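Local atomic coordinates of fervidolysin (Fervidobacterium pennivorans, PDB entry 1R6V), a protein that degrades keratin into peptides as a calcium-binding serine protease of the subtilisin family, allowing its bacterium to grow on native feathers. Residues E93-R98 and V244-V249; K4-L9 and R582-R587; G446-Q451 and F490-S495. The protein carries 1 engineered substitution. All coordinates share one frame; numbering follows the deposited sequence.

Contact 1: residues E93-R98 and V244-V249; sequences EPSYKR and VGDDYV
Arg98 and Asp246 form a side-on salt bridge in which two guanidinium nitrogens each take one carboxylate oxygen. Arg98 NE meets the syn lone pair of Asp246 OD1 at 3.0 Å, nearly straight at 175° and within the guanidinium plane, whereas Arg98 NH2 reaches Asp246 OD2 from above the carboxylate plane. Tyr96 CB lies over one face of the guanidinium, offset toward the rim, and Arg98 NH1 donates to Gly272 O.

Backbone amides supply the other direct bonds. Tyr96 N donates to Asp246 OD2 at 2.9 Å, from the face opposite to that of Arg98 NH2. In the reverse direction, Asp246 N donates to Ser95 OG at 2.7 Å; OG, anti to its own backbone N (chi1 166°), is thus brought to the first turn of helix 246-258, just past the N-cap residue Gly245. A water also bridges Asp246 OD2 and Pro94 O. Tyr243 OH is hydrogen-bonded to Asp246 OD1, and such a set of donors would be expected to favour a charged carboxylate.

The propeptide is thereby joined to the catalytic domain: the loop following strand 89-93 meets the start of helix 246-258, with Leu35 of strand 33-38 and Met277 of helix 275-286 against Asp246 and Trp268 of strand 263-269 against Arg98.

Contact 2: residues K4-L9 and R582-R587; sequences KDLASL and RGVYGR
Leu6 meets the 582-587 segment through both its side chain and its carbonyl. Its CG stands anti to the backbone N (chi1 -157°), and from it Leu6 CD2 comes to 4.0 Å from Val584 CG1; Val575 and Trp644 of adjoining strands also touch this leucine. Leu6 O accepts a hydrogen bond from Arg587 NH2 at 2.8 Å and 170°, lying in the guanidinium plane. Ala7 follows with its carbonyl oxygen over one face of the same guanidinium. Residues 6-8 have helical backbone angles but lack the regular helix bonds.

The partner segment belongs to the second beta-sandwich domain, where Tyr585 and Gly586 both face Val576 in a classic beta bulge. Backbone hydrogen bonds of Val584 with Pro10 and Ile12 lay the propeptide's N-terminal end against this distant domain.

At Leu9, the carbonyl oxygen accepts the second bond from Arg587 NH2, Leu9 O again lying 2.8 Å away and within the guanidinium plane, so one nitrogen grips two carbonyls. An alanine in place of Arg587 would probably leave the oxygens of Leu6 and Leu9 without this shared donor and this bend less firmly held. The Leu9 side chain packs on Val584, Leu9 CB approaching Val584 CG1 to 3.8 Å and Leu9 CD1 the same methyl to 4.0 Å, while Val584 CG2 lies over a guanidinium face of Arg587, offset toward its rim.

Contact 3: residues G446-Q451 and F490-S495; sequences GVEEFQ and FPHIDS
Phe450 and Phe490 form a hydrogen-bonded antiparallel pair in the Ig-like beta-sandwich domain, where strands 446-455 and 487-494 run side by side. Phe450 N donates to Phe490 O at 3.0 Å, and Phe490 N returns a 2.8 Å bond to Phe450 O. From Phe490, CB lies 3.4 Å from Phe450 O; the ring carries on with this oxygen at its edge, in plane, and Phe490 CD1 comes to 4.1 Å from Phe450 CD2. The Phe490 side chain also touches Val468 and Met470 of strand 466-471 and Tyr478 and Ala480 of strand 478-481. The two phenylalanines lie alongside each other, pointing the same way, and Ile493 CD1 adds a contact to Phe450 CB.

Both strands turn a corner, at Glu448 and His492. Beyond it Val447 N bonds Ile493 O, and Val447 CG2 packs on Ile493 CG1. Outside the domain, Met285 of helix 275-286 touches His492 and Trp404 N donates to its ND1, so the corner is set against the catalytic domain. At that corner His492 N donates to Glu448 O from above the carbonyl plane, and Glu448 CA makes a CH-pi contact over the imidazole face, 4.2 Å from the centroid of the His492 ring.

In the fold
From the N terminus the chain starts with residues 4-9, which meet residues 582-587, near the far end of the chain; contact 2 thus closes a loop over most of the protein and joins the propeptide to the second beta-sandwich domain. Contacts 1 and 3 are both nested within that loop and lie in series. Contact 1 closes first, tying the propeptide's 93-98 to the catalytic domain, and contact 3 then pairs two strands of the Ig-like domain over a much shorter loop. Helix 275-286 borders both, although their centres are 26 Å apart. Contact 2 is remote, its centre 41 Å from that of contact 1, so the propeptide engages two widely separated domains.

Contact 1: residues E93-R98 and V244-V249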
ATOM      1  N   GLU A  93      11.629  -4.658  -1.948  1.00 10.44           N
ATOM      2  CA  GLU A  93      11.342  -3.339  -1.380  1.00 11.50           C
ATOM      3  C   GLU A  93      11.691  -3.309   0.104  1.00 10.97           C
ATOM      4  O   GLU A  93      11.869  -4.350   0.717  1.00 12.33           O
ATOM      5  CB  GLU A  93       9.842  -3.053  -1.541  1.00 10.84           C
ATOM      6  CG  GLU A  93       8.975  -4.026  -0.750  1.00 12.86           C
ATOM      7  CD  GLU A  93       7.480  -3.836  -0.978  1.00 13.59           C
ATOM      8  OE1 GLU A  93       6.705  -4.604  -0.382  1.00 12.85           O
ATOM      9  OE2 GLU A  93       7.084  -2.928  -1.745  1.00 11.68           O
ATOM     10  N   PRO A  94      11.804  -2.112   0.702  1.00 12.69           N
ATOM     11  CA  PRO A  94      12.111  -2.074   2.134  1.00 12.35           C
ATOM     12  C   PRO A  94      10.773  -2.147   2.894  1.00 14.11           C
ATOM     13  O   PRO A  94       9.701  -2.183   2.277  1.00 13.59           O
ATOM     14  CB  PRO A  94      12.750  -0.696   2.308  1.00 15.21           C
ATOM     15  CG  PRO A  94      11.952   0.133   1.350  1.00 14.25           C
ATOM     16  CD  PRO A  94      11.873  -0.759   0.109  1.00 14.06           C
ATOM     17  N   SER A  95      10.838  -2.201   4.220  1.00 12.56           N
ATOM     18  CA  SER A  95       9.631  -2.141   5.031  1.00 13.19           C
ATOM     19  C   SER A  95       9.584  -0.638   5.271  1.00 14.63           C
ATOM     20  O   SER A  95      10.588  -0.037   5.687  1.00 17.35           O
ATOM     21  CB  SER A  95       9.809  -2.863   6.367  1.00 14.93           C
ATOM     22  OG  SER A  95       8.764  -2.530   7.265  1.00 14.40           O
ATOM     23  N   TYR A  96       8.454  -0.012   5.000  1.00 13.54           N
ATOM     24  CA  TYR A  96       8.359   1.425   5.177  1.00 14.46           C
ATOM     25  C   TYR A  96       7.961   1.864   6.583  1.00 15.89           C
ATOM     26  O   TYR A  96       7.426   1.085   7.365  1.00 16.00           O
ATOM     27  CB  TYR A  96       7.387   2.001   4.155  1.00 14.37           C
ATOM     28  CG  TYR A  96       7.900   1.870   2.736  1.00 13.60           C
ATOM     29  CD1 TYR A  96       7.524   0.789   1.938  1.00 12.51           C
ATOM     30  CD2 TYR A  96       8.777   2.813   2.200  1.00 15.21           C
ATOM     31  CE1 TYR A  96       8.008   0.652   0.633  1.00 14.65           C
ATOM     32  CE2 TYR A  96       9.267   2.682   0.884  1.00 16.15           C
ATOM     33  CZ  TYR A  96       8.873   1.598   0.117  1.00 14.66           C
ATOM     34  OH  TYR A  96       9.341   1.436  -1.166  1.00 16.11           O
ATOM     35  N   LYS A  97       8.238   3.128   6.899  1.00 16.32           N
ATOM     36  CA  LYS A  97       7.891   3.662   8.205  1.00 17.21           C
ATOM     37  C   LYS A  97       6.376   3.843   8.307  1.00 15.55           C
ATOM     38  O   LYS A  97       5.736   4.305   7.356  1.00 15.75           O
ATOM     39  CB  LYS A  97       8.570   5.024   8.419  1.00 20.69           C
ATOM     40  CG  LYS A  97      10.093   4.993   8.436  1.00 26.81           C
ATOM     41  CD  LYS A  97      10.643   4.300   9.676  1.00 30.15           C
ATOM     42  CE  LYS A  97      12.157   4.370   9.721  1.00 33.15           C
ATOM     43  NZ  LYS A  97      12.641   5.772   9.609  1.00 36.64           N
ATOM     44  N   ARG A  98       5.803   3.459   9.444  1.00 14.64           N
ATOM     45  CA  ARG A  98       4.355   3.642   9.676  1.00 15.34           C
ATOM     46  C   ARG A  98       4.163   4.149  11.090  1.00 16.42           C
ATOM     47  O   ARG A  98       4.977   3.885  11.967  1.00 15.06           O
ATOM     48  CB  ARG A  98       3.577   2.328   9.578  1.00 12.19           C
ATOM     49  CG  ARG A  98       3.842   1.507   8.350  1.00 13.37           C
ATOM     50  CD  ARG A  98       3.214   2.053   7.083  1.00 13.41           C
ATOM     51  NE  ARG A  98       3.616   1.219   5.961  1.00 10.28           N
ATOM     52  CZ  ARG A  98       3.506   1.559   4.682  1.00 13.46           C
ATOM     53  NH1 ARG A  98       2.978   2.734   4.340  1.00 12.18           N
ATOM     54  NH2 ARG A  98       3.980   0.743   3.740  1.00  9.95           N
ATOM     55  N   VAL A 244       6.038  -3.046  14.018  1.00 15.84           N
ATOM     56  CA  VAL A 244       6.707  -4.316  13.761  1.00 14.71           C
ATOM     57  C   VAL A 244       7.254  -4.489  12.351  1.00 16.33           C
ATOM     58  O   VAL A 244       8.003  -5.429  12.101  1.00 17.37           O
ATOM     59  CB  VAL A 244       5.783  -5.523  14.104  1.00 13.00           C
ATOM     60  CG1 VAL A 244       5.382  -5.455  15.568  1.00 15.45           C
ATOM     61  CG2 VAL A 244       4.535  -5.522  13.214  1.00 12.98           C
ATOM     62  N   GLY A 245       6.895  -3.591  11.440  1.00 13.92           N
ATOM     63  CA  GLY A 245       7.384  -3.702  10.074  1.00 14.61           C
ATOM     64  C   GLY A 245       6.303  -4.185   9.115  1.00 14.57           C
ATOM     65  O   GLY A 245       5.403  -4.934   9.512  1.00 14.92           O
ATOM     66  N   ASP A 246       6.396  -3.772   7.857  1.00 13.40           N
ATOM     67  CA  ASP A 246       5.397  -4.163   6.862  1.00 12.40           C
ATOM     68  C   ASP A 246       5.343  -5.681   6.683  1.00 12.32           C
ATOM     69  O   ASP A 246       4.272  -6.252   6.412  1.00 12.18           O
ATOM     70  CB  ASP A 246       5.689  -3.503   5.516  1.00 12.41           C
ATOM     71  CG  ASP A 246       5.430  -2.001   5.513  1.00 12.85           C
ATOM     72  OD1 ASP A 246       4.721  -1.489   6.403  1.00 12.29           O
ATOM     73  OD2 ASP A 246       5.934  -1.333   4.587  1.00 15.03           O
ATOM     74  N   ASP A 247       6.493  -6.338   6.828  1.00 12.17           N
ATOM     75  CA  ASP A 247       6.538  -7.784   6.707  1.00 12.66           C
ATOM     76  C   ASP A 247       5.798  -8.471   7.858  1.00 12.46           C
ATOM     77  O   ASP A 247       5.019  -9.390   7.614  1.00 12.44           O
ATOM     78  CB  ASP A 247       8.003  -8.287   6.592  1.00 13.76           C
ATOM     79  CG  ASP A 247       8.920  -7.743   7.685  1.00 17.47           C
ATOM     80  OD1 ASP A 247       8.586  -6.722   8.322  1.00 16.84           O
ATOM     81  OD2 ASP A 247      10.003  -8.341   7.896  1.00 16.20           O
ATOM     82  N   TYR A 248       5.997  -8.031   9.099  1.00 11.67           N
ATOM     83  CA  TYR A 248       5.295  -8.683  10.194  1.00 13.54           C
ATOM     84  C   TYR A 248       3.802  -8.327  10.214  1.00 13.91           C
ATOM     85  O   TYR A 248       2.985  -9.139  10.642  1.00 14.33           O
ATOM     86  CB  TYR A 248       5.970  -8.387  11.542  1.00 14.74           C
ATOM     87  CG  TYR A 248       7.307  -9.102  11.685  1.00 18.32           C
ATOM     88  CD1 TYR A 248       8.508  -8.441  11.439  1.00 21.20           C
ATOM     89  CD2 TYR A 248       7.359 -10.452  12.013  1.00 20.58           C
ATOM     90  CE1 TYR A 248       9.738  -9.121  11.517  1.00 23.57           C
ATOM     91  CE2 TYR A 248       8.579 -11.140  12.094  1.00 23.58           C
ATOM     92  CZ  TYR A 248       9.756 -10.469  11.845  1.00 24.71           C
ATOM     93  OH  TYR A 248      10.952 -11.143  11.919  1.00 25.99           O
ATOM     94  N   VAL A 249       3.446  -7.136   9.743  1.00 12.99           N
ATOM     95  CA  VAL A 249       2.028  -6.776   9.663  1.00 11.96           C
ATOM     96  C   VAL A 249       1.366  -7.720   8.637  1.00 12.60           C
ATOM     97  O   VAL A 249       0.281  -8.252   8.882  1.00 13.37           O
ATOM     98  CB  VAL A 249       1.823  -5.309   9.220  1.00 12.33           C
ATOM     99  CG1 VAL A 249       0.331  -5.063   8.917  1.00 12.92           C
ATOM    100  CG2 VAL A 249       2.281  -4.361  10.353  1.00 10.73           C
TER
HETATM  101  O   HOH W   1       6.842  -2.669   2.402  1.00 12.62           O

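Contact 2: residues K4-L9 and R582-R587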
ATOM      1  N   LYS A   4      32.729 -10.365 -21.672  1.00 47.30           N
ATOM      2  CA  LYS A   4      34.002  -9.651 -21.724  1.00 45.06           C
ATOM      3  C   LYS A   4      34.230  -9.035 -23.103  1.00 44.29           C
ATOM      4  O   LYS A   4      34.853  -7.981 -23.220  1.00 44.75           O
ATOM      5  CB  LYS A   4      35.163 -10.597 -21.379  1.00 43.15           C
ATOM      6  CG  LYS A   4      35.182 -11.071 -19.925  1.00 40.11           C
ATOM      7  CD  LYS A   4      36.361 -11.998 -19.645  1.00 37.44           C
ATOM      8  CE  LYS A   4      36.385 -12.443 -18.185  1.00 37.03           C
ATOM      9  NZ  LYS A   4      37.577 -13.300 -17.872  1.00 36.93           N
ATOM     10  N   ASP A   5      33.718  -9.695 -24.137  1.00 43.45           N
ATOM     11  CA  ASP A   5      33.864  -9.216 -25.508  1.00 42.26           C
ATOM     12  C   ASP A   5      32.485  -8.982 -26.119  1.00 41.05           C
ATOM     13  O   ASP A   5      31.576  -9.791 -25.941  1.00 42.47           O
ATOM     14  CB  ASP A   5      34.635 -10.242 -26.340  1.00 42.23           C
ATOM     15  CG  ASP A   5      34.953  -9.741 -27.733  1.00 42.29           C
ATOM     16  OD1 ASP A   5      35.535  -8.643 -27.851  1.00 42.91           O
ATOM     17  OD2 ASP A   5      34.625 -10.443 -28.712  1.00 43.58           O
ATOM     18  N   LEU A   6      32.333  -7.880 -26.846  1.00 38.80           N
ATOM     19  CA  LEU A   6      31.053  -7.540 -27.457  1.00 36.38           C
ATOM     20  C   LEU A   6      30.795  -8.304 -28.760  1.00 35.48           C
ATOM     21  O   LEU A   6      29.663  -8.690 -29.050  1.00 33.88           O
ATOM     22  CB  LEU A   6      30.999  -6.026 -27.705  1.00 36.24           C
ATOM     23  CG  LEU A   6      29.645  -5.327 -27.831  1.00 35.90           C
ATOM     24  CD1 LEU A   6      29.854  -3.814 -27.882  1.00 35.17           C
ATOM     25  CD2 LEU A   6      28.930  -5.804 -29.074  1.00 36.60           C
ATOM     26  N   ALA A   7      31.854  -8.527 -29.535  1.00 35.03           N
ATOM     27  CA  ALA A   7      31.743  -9.236 -30.808  1.00 34.88           C
ATOM     28  C   ALA A   7      31.431 -10.719 -30.629  1.00 34.87           C
ATOM     29  O   ALA A   7      30.857 -11.353 -31.515  1.00 34.23           O
ATOM     30  CB  ALA A   7      33.036  -9.070 -31.604  1.00 35.22           C
ATOM     31  N   SER A   8      31.798 -11.267 -29.476  1.00 34.95           N
ATOM     32  CA  SER A   8      31.576 -12.681 -29.205  1.00 35.58           C
ATOM     33  C   SER A   8      30.211 -12.990 -28.594  1.00 35.39           C
ATOM     34  O   SER A   8      29.827 -14.155 -28.479  1.00 36.46           O
ATOM     35  CB  SER A   8      32.676 -13.208 -28.286  1.00 36.94           C
ATOM     36  OG  SER A   8      32.662 -12.517 -27.049  1.00 40.96           O
ATOM     37  N   LEU A   9      29.479 -11.954 -28.204  1.00 33.17           N
ATOM     38  CA  LEU A   9      28.163 -12.143 -27.610  1.00 31.69           C
ATOM     39  C   LEU A   9      27.155 -12.682 -28.614  1.00 31.25           C
ATOM     40  O   LEU A   9      27.126 -12.265 -29.770  1.00 30.59           O
ATOM     41  CB  LEU A   9      27.634 -10.827 -27.037  1.00 29.80           C
ATOM     42  CG  LEU A   9      28.319 -10.290 -25.781  1.00 29.57           C
ATOM     43  CD1 LEU A   9      27.666  -8.973 -25.396  1.00 27.88           C
ATOM     44  CD2 LEU A   9      28.216 -11.291 -24.641  1.00 27.75           C
ATOM     45  N   ARG A 582      24.354  -9.856 -21.644  1.00 26.48           N
ATOM     46  CA  ARG A 582      24.005 -11.272 -21.764  1.00 27.25           C
ATOM     47  C   ARG A 582      24.027 -11.677 -23.241  1.00 27.52           C
ATOM     48  O   ARG A 582      24.195 -12.852 -23.584  1.00 28.32           O
ATOM     49  CB  ARG A 582      22.609 -11.531 -21.171  1.00 28.24           C
ATOM     50  CG  ARG A 582      22.531 -11.408 -19.643  1.00 29.44           C
ATOM     51  CD  ARG A 582      21.095 -11.486 -19.137  1.00 29.59           C
ATOM     52  NE  ARG A 582      20.320 -10.304 -19.505  1.00 30.88           N
ATOM     53  CZ  ARG A 582      19.073 -10.066 -19.114  1.00 31.60           C
ATOM     54  NH1 ARG A 582      18.440 -10.935 -18.333  1.00 31.80           N
ATOM     55  NH2 ARG A 582      18.464  -8.945 -19.486  1.00 31.42           N
ATOM     56  N   GLY A 583      23.869 -10.691 -24.115  1.00 25.08           N
ATOM     57  CA  GLY A 583      23.871 -10.952 -25.542  1.00 25.23           C
ATOM     58  C   GLY A 583      23.586  -9.664 -26.278  1.00 25.34           C
ATOM     59  O   GLY A 583      23.512  -8.604 -25.653  1.00 23.95           O
ATOM     60  N   VAL A 584      23.429  -9.748 -27.594  1.00 25.57           N
ATOM     61  CA  VAL A 584      23.147  -8.569 -28.408  1.00 26.20           C
ATOM     62  C   VAL A 584      21.842  -8.736 -29.169  1.00 27.18           C
ATOM     63  O   VAL A 584      21.408  -9.858 -29.441  1.00 26.63           O
ATOM     64  CB  VAL A 584      24.290  -8.300 -29.425  1.00 27.07           C
ATOM     65  CG1 VAL A 584      25.607  -8.085 -28.686  1.00 25.60           C
ATOM     66  CG2 VAL A 584      24.412  -9.465 -30.400  1.00 27.58           C
ATOM     67  N   TYR A 585      21.209  -7.614 -29.499  1.00 26.49           N
ATOM     68  CA  TYR A 585      19.953  -7.633 -30.238  1.00 29.17           C
ATOM     69  C   TYR A 585      20.180  -7.361 -31.725  1.00 29.66           C
ATOM     70  O   TYR A 585      19.249  -7.422 -32.530  1.00 30.91           O
ATOM     71  CB  TYR A 585      18.981  -6.596 -29.665  1.00 29.65           C
ATOM     72  CG  TYR A 585      18.516  -6.916 -28.263  1.00 31.45           C
ATOM     73  CD1 TYR A 585      18.969  -6.177 -27.168  1.00 31.71           C
ATOM     74  CD2 TYR A 585      17.631  -7.971 -28.029  1.00 32.59           C
ATOM     75  CE1 TYR A 585      18.554  -6.482 -25.870  1.00 31.57           C
ATOM     76  CE2 TYR A 585      17.209  -8.287 -26.735  1.00 32.97           C
ATOM     77  CZ  TYR A 585      17.671  -7.540 -25.663  1.00 32.64           C
ATOM     78  OH  TYR A 585      17.246  -7.839 -24.388  1.00 30.80           O
ATOM     79  N   GLY A 586      21.420  -7.044 -32.083  1.00 29.35           N
ATOM     80  CA  GLY A 586      21.726  -6.780 -33.477  1.00 29.03           C
ATOM     81  C   GLY A 586      22.968  -5.938 -33.687  1.00 29.50           C
ATOM     82  O   GLY A 586      23.325  -5.116 -32.844  1.00 27.85           O
ATOM     83  N   ARG A 587      23.632  -6.158 -34.818  1.00 29.15           N
ATOM     84  CA  ARG A 587      24.835  -5.419 -35.172  1.00 29.96           C
ATOM     85  C   ARG A 587      24.673  -4.884 -36.590  1.00 28.99           C
ATOM     86  O   ARG A 587      24.094  -5.555 -37.443  1.00 29.51           O
ATOM     87  CB  ARG A 587      26.067  -6.324 -35.110  1.00 30.73           C
ATOM     88  CG  ARG A 587      26.337  -6.953 -33.758  1.00 31.61           C
ATOM     89  CD  ARG A 587      27.753  -7.523 -33.719  1.00 32.07           C
ATOM     90  NE  ARG A 587      28.073  -8.166 -32.449  1.00 32.90           N
ATOM     91  CZ  ARG A 587      27.615  -9.358 -32.075  1.00 31.69           C
ATOM     92  NH1 ARG A 587      26.810 -10.044 -32.879  1.00 31.40           N
ATOM     93  NH2 ARG A 587      27.973  -9.864 -30.900  1.00 32.77           N
TER

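Contact 3: residues G446-Q451 and F490-S495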
ATOM      1  N   GLY A 446     -20.832  -2.177  -7.348  1.00 16.23           N
ATOM      2  CA  GLY A 446     -19.412  -2.472  -7.190  1.00 15.89           C
ATOM      3  C   GLY A 446     -18.999  -3.695  -7.981  1.00 16.64           C
ATOM      4  O   GLY A 446     -19.846  -4.375  -8.571  1.00 17.84           O
ATOM      5  N   VAL A 447     -17.696  -3.964  -8.036  1.00 15.51           N
ATOM      6  CA  VAL A 447     -17.186  -5.143  -8.733  1.00 14.69           C
ATOM      7  C   VAL A 447     -16.163  -5.817  -7.823  1.00 16.48           C
ATOM      8  O   VAL A 447     -15.444  -5.155  -7.067  1.00 14.77           O
ATOM      9  CB  VAL A 447     -16.503  -4.798 -10.085  1.00 15.57           C
ATOM     10  CG1 VAL A 447     -17.532  -4.267 -11.079  1.00 16.46           C
ATOM     11  CG2 VAL A 447     -15.397  -3.785  -9.866  1.00 14.59           C
ATOM     12  N   GLU A 448     -16.111  -7.143  -7.884  1.00 15.16           N
ATOM     13  CA  GLU A 448     -15.160  -7.880  -7.069  1.00 17.01           C
ATOM     14  C   GLU A 448     -13.740  -7.472  -7.417  1.00 15.32           C
ATOM     15  O   GLU A 448     -12.883  -7.369  -6.540  1.00 14.22           O
ATOM     16  CB  GLU A 448     -15.347  -9.385  -7.275  1.00 19.39           C
ATOM     17  CG  GLU A 448     -16.574  -9.897  -6.554  1.00 26.52           C
ATOM     18  CD  GLU A 448     -16.893 -11.335  -6.880  1.00 30.57           C
ATOM     19  OE1 GLU A 448     -15.966 -12.172  -6.848  1.00 31.79           O
ATOM     20  OE2 GLU A 448     -18.078 -11.624  -7.155  1.00 34.47           O
ATOM     21  N   GLU A 449     -13.503  -7.232  -8.703  1.00 15.63           N
ATOM     22  CA  GLU A 449     -12.184  -6.828  -9.153  1.00 16.91           C
ATOM     23  C   GLU A 449     -12.166  -6.190 -10.530  1.00 16.38           C
ATOM     24  O   GLU A 449     -12.821  -6.659 -11.463  1.00 16.55           O
ATOM     25  CB  GLU A 449     -11.216  -8.019  -9.159  1.00 20.67           C
ATOM     26  CG  GLU A 449      -9.806  -7.622  -9.605  1.00 26.45           C
ATOM     27  CD  GLU A 449      -8.724  -8.469  -8.962  1.00 31.27           C
ATOM     28  OE1 GLU A 449      -8.422  -8.255  -7.767  1.00 35.02           O
ATOM     29  OE2 GLU A 449      -8.188  -9.356  -9.649  1.00 32.98           O
ATOM     30  N   PHE A 450     -11.418  -5.098 -10.633  1.00 15.39           N
ATOM     31  CA  PHE A 450     -11.215  -4.402 -11.899  1.00 13.87           C
ATOM     32  C   PHE A 450      -9.696  -4.368 -12.057  1.00 14.69           C
ATOM     33  O   PHE A 450      -8.988  -4.116 -11.086  1.00 13.07           O
ATOM     34  CB  PHE A 450     -11.746  -2.964 -11.837  1.00 13.90           C
ATOM     35  CG  PHE A 450     -11.434  -2.163 -13.063  1.00 13.21           C
ATOM     36  CD1 PHE A 450     -11.979  -2.517 -14.297  1.00 12.85           C
ATOM     37  CD2 PHE A 450     -10.555  -1.078 -12.992  1.00 13.87           C
ATOM     38  CE1 PHE A 450     -11.650  -1.805 -15.451  1.00 14.64           C
ATOM     39  CE2 PHE A 450     -10.215  -0.356 -14.132  1.00 14.34           C
ATOM     40  CZ  PHE A 450     -10.760  -0.715 -15.368  1.00 15.28           C
ATOM     41  N   GLN A 451      -9.193  -4.642 -13.253  1.00 14.18           N
ATOM     42  CA  GLN A 451      -7.739  -4.591 -13.448  1.00 17.41           C
ATOM     43  C   GLN A 451      -7.373  -3.734 -14.635  1.00 16.85           C
ATOM     44  O   GLN A 451      -8.129  -3.645 -15.602  1.00 16.36           O
ATOM     45  CB  GLN A 451      -7.164  -5.986 -13.687  1.00 20.10           C
ATOM     46  CG  GLN A 451      -7.271  -6.944 -12.514  1.00 25.54           C
ATOM     47  CD  GLN A 451      -6.533  -8.249 -12.767  1.00 27.70           C
ATOM     48  OE1 GLN A 451      -6.379  -8.673 -13.913  1.00 31.22           O
ATOM     49  NE2 GLN A 451      -6.082  -8.894 -11.695  1.00 31.90           N
ATOM     50  N   PHE A 490      -7.646  -3.533  -8.744  1.00 12.83           N
ATOM     51  CA  PHE A 490      -8.552  -2.719  -7.940  1.00 13.57           C
ATOM     52  C   PHE A 490      -9.676  -3.597  -7.395  1.00 12.53           C
ATOM     53  O   PHE A 490     -10.710  -3.731  -8.032  1.00 11.91           O
ATOM     54  CB  PHE A 490      -9.155  -1.606  -8.810  1.00 12.63           C
ATOM     55  CG  PHE A 490      -8.132  -0.619  -9.307  1.00 12.74           C
ATOM     56  CD1 PHE A 490      -7.379  -0.884 -10.445  1.00 11.48           C
ATOM     57  CD2 PHE A 490      -7.910   0.561  -8.612  1.00 13.27           C
ATOM     58  CE1 PHE A 490      -6.409   0.018 -10.888  1.00 12.95           C
ATOM     59  CE2 PHE A 490      -6.944   1.471  -9.042  1.00 13.72           C
ATOM     60  CZ  PHE A 490      -6.194   1.197 -10.181  1.00 11.45           C
ATOM     61  N   PRO A 491      -9.502  -4.166  -6.195  1.00 11.76           N
ATOM     62  CA  PRO A 491     -10.557  -5.019  -5.646  1.00 12.93           C
ATOM     63  C   PRO A 491     -11.692  -4.295  -4.957  1.00 12.86           C
ATOM     64  O   PRO A 491     -11.493  -3.280  -4.286  1.00 11.38           O
ATOM     65  CB  PRO A 491      -9.808  -5.930  -4.677  1.00 15.17           C
ATOM     66  CG  PRO A 491      -8.671  -5.072  -4.203  1.00 18.87           C
ATOM     67  CD  PRO A 491      -8.265  -4.235  -5.393  1.00 12.93           C
ATOM     68  N   HIS A 492     -12.889  -4.830  -5.157  1.00 11.83           N
ATOM     69  CA  HIS A 492     -14.072  -4.317  -4.495  1.00 10.71           C
ATOM     70  C   HIS A 492     -14.294  -2.822  -4.582  1.00 10.70           C
ATOM     71  O   HIS A 492     -14.712  -2.207  -3.618  1.00 12.32           O
ATOM     72  CB  HIS A 492     -14.018  -4.787  -3.042  1.00 12.14           C
ATOM     73  CG  HIS A 492     -14.027  -6.276  -2.929  1.00 12.60           C
ATOM     74  ND1 HIS A 492     -15.189  -7.010  -3.023  1.00 13.57           N
ATOM     75  CD2 HIS A 492     -13.015  -7.174  -2.888  1.00 15.37           C
ATOM     76  CE1 HIS A 492     -14.891  -8.297  -3.058  1.00 15.47           C
ATOM     77  NE2 HIS A 492     -13.579  -8.422  -2.980  1.00 15.11           N
ATOM     78  N   ILE A 493     -14.044  -2.261  -5.760  1.00 11.35           N
ATOM     79  CA  ILE A 493     -14.258  -0.846  -5.988  1.00 11.85           C
ATOM     80  C   ILE A 493     -15.654  -0.641  -6.600  1.00 12.85           C
ATOM     81  O   ILE A 493     -16.325  -1.596  -7.000  1.00 12.95           O
ATOM     82  CB  ILE A 493     -13.207  -0.229  -6.965  1.00 10.87           C
ATOM     83  CG1 ILE A 493     -13.298  -0.876  -8.351  1.00 12.67           C
ATOM     84  CG2 ILE A 493     -11.791  -0.402  -6.385  1.00 11.91           C
ATOM     85  CD1 ILE A 493     -12.579  -0.050  -9.446  1.00 12.87           C
ATOM     86  N   ASP A 494     -16.080   0.615  -6.652  1.00 13.65           N
ATOM     87  CA  ASP A 494     -17.380   0.962  -7.234  1.00 13.38           C
ATOM     88  C   ASP A 494     -17.457   0.662  -8.733  1.00 13.53           C
ATOM     89  O   ASP A 494     -16.472   0.809  -9.473  1.00 12.22           O
ATOM     90  CB  ASP A 494     -17.664   2.473  -7.134  1.00 14.29           C
ATOM     91  CG  ASP A 494     -17.987   2.940  -5.744  1.00 14.96           C
ATOM     92  OD1 ASP A 494     -18.207   2.096  -4.845  1.00 15.24           O
ATOM     93  OD2 ASP A 494     -18.043   4.186  -5.557  1.00 17.00           O
ATOM     94  N   SER A 495     -18.645   0.280  -9.185  1.00 13.17           N
ATOM     95  CA  SER A 495     -18.841   0.115 -10.618  1.00 15.64           C
ATOM     96  C   SER A 495     -19.221   1.553 -11.033  1.00 15.33           C
ATOM     97  O   SER A 495     -19.570   2.370 -10.181  1.00 16.09           O
ATOM     98  CB  SER A 495     -19.990  -0.844 -10.908  1.00 16.09           C
ATOM     99  OG  SER A 495     -21.172  -0.426 -10.247  1.00 16.01           O
TER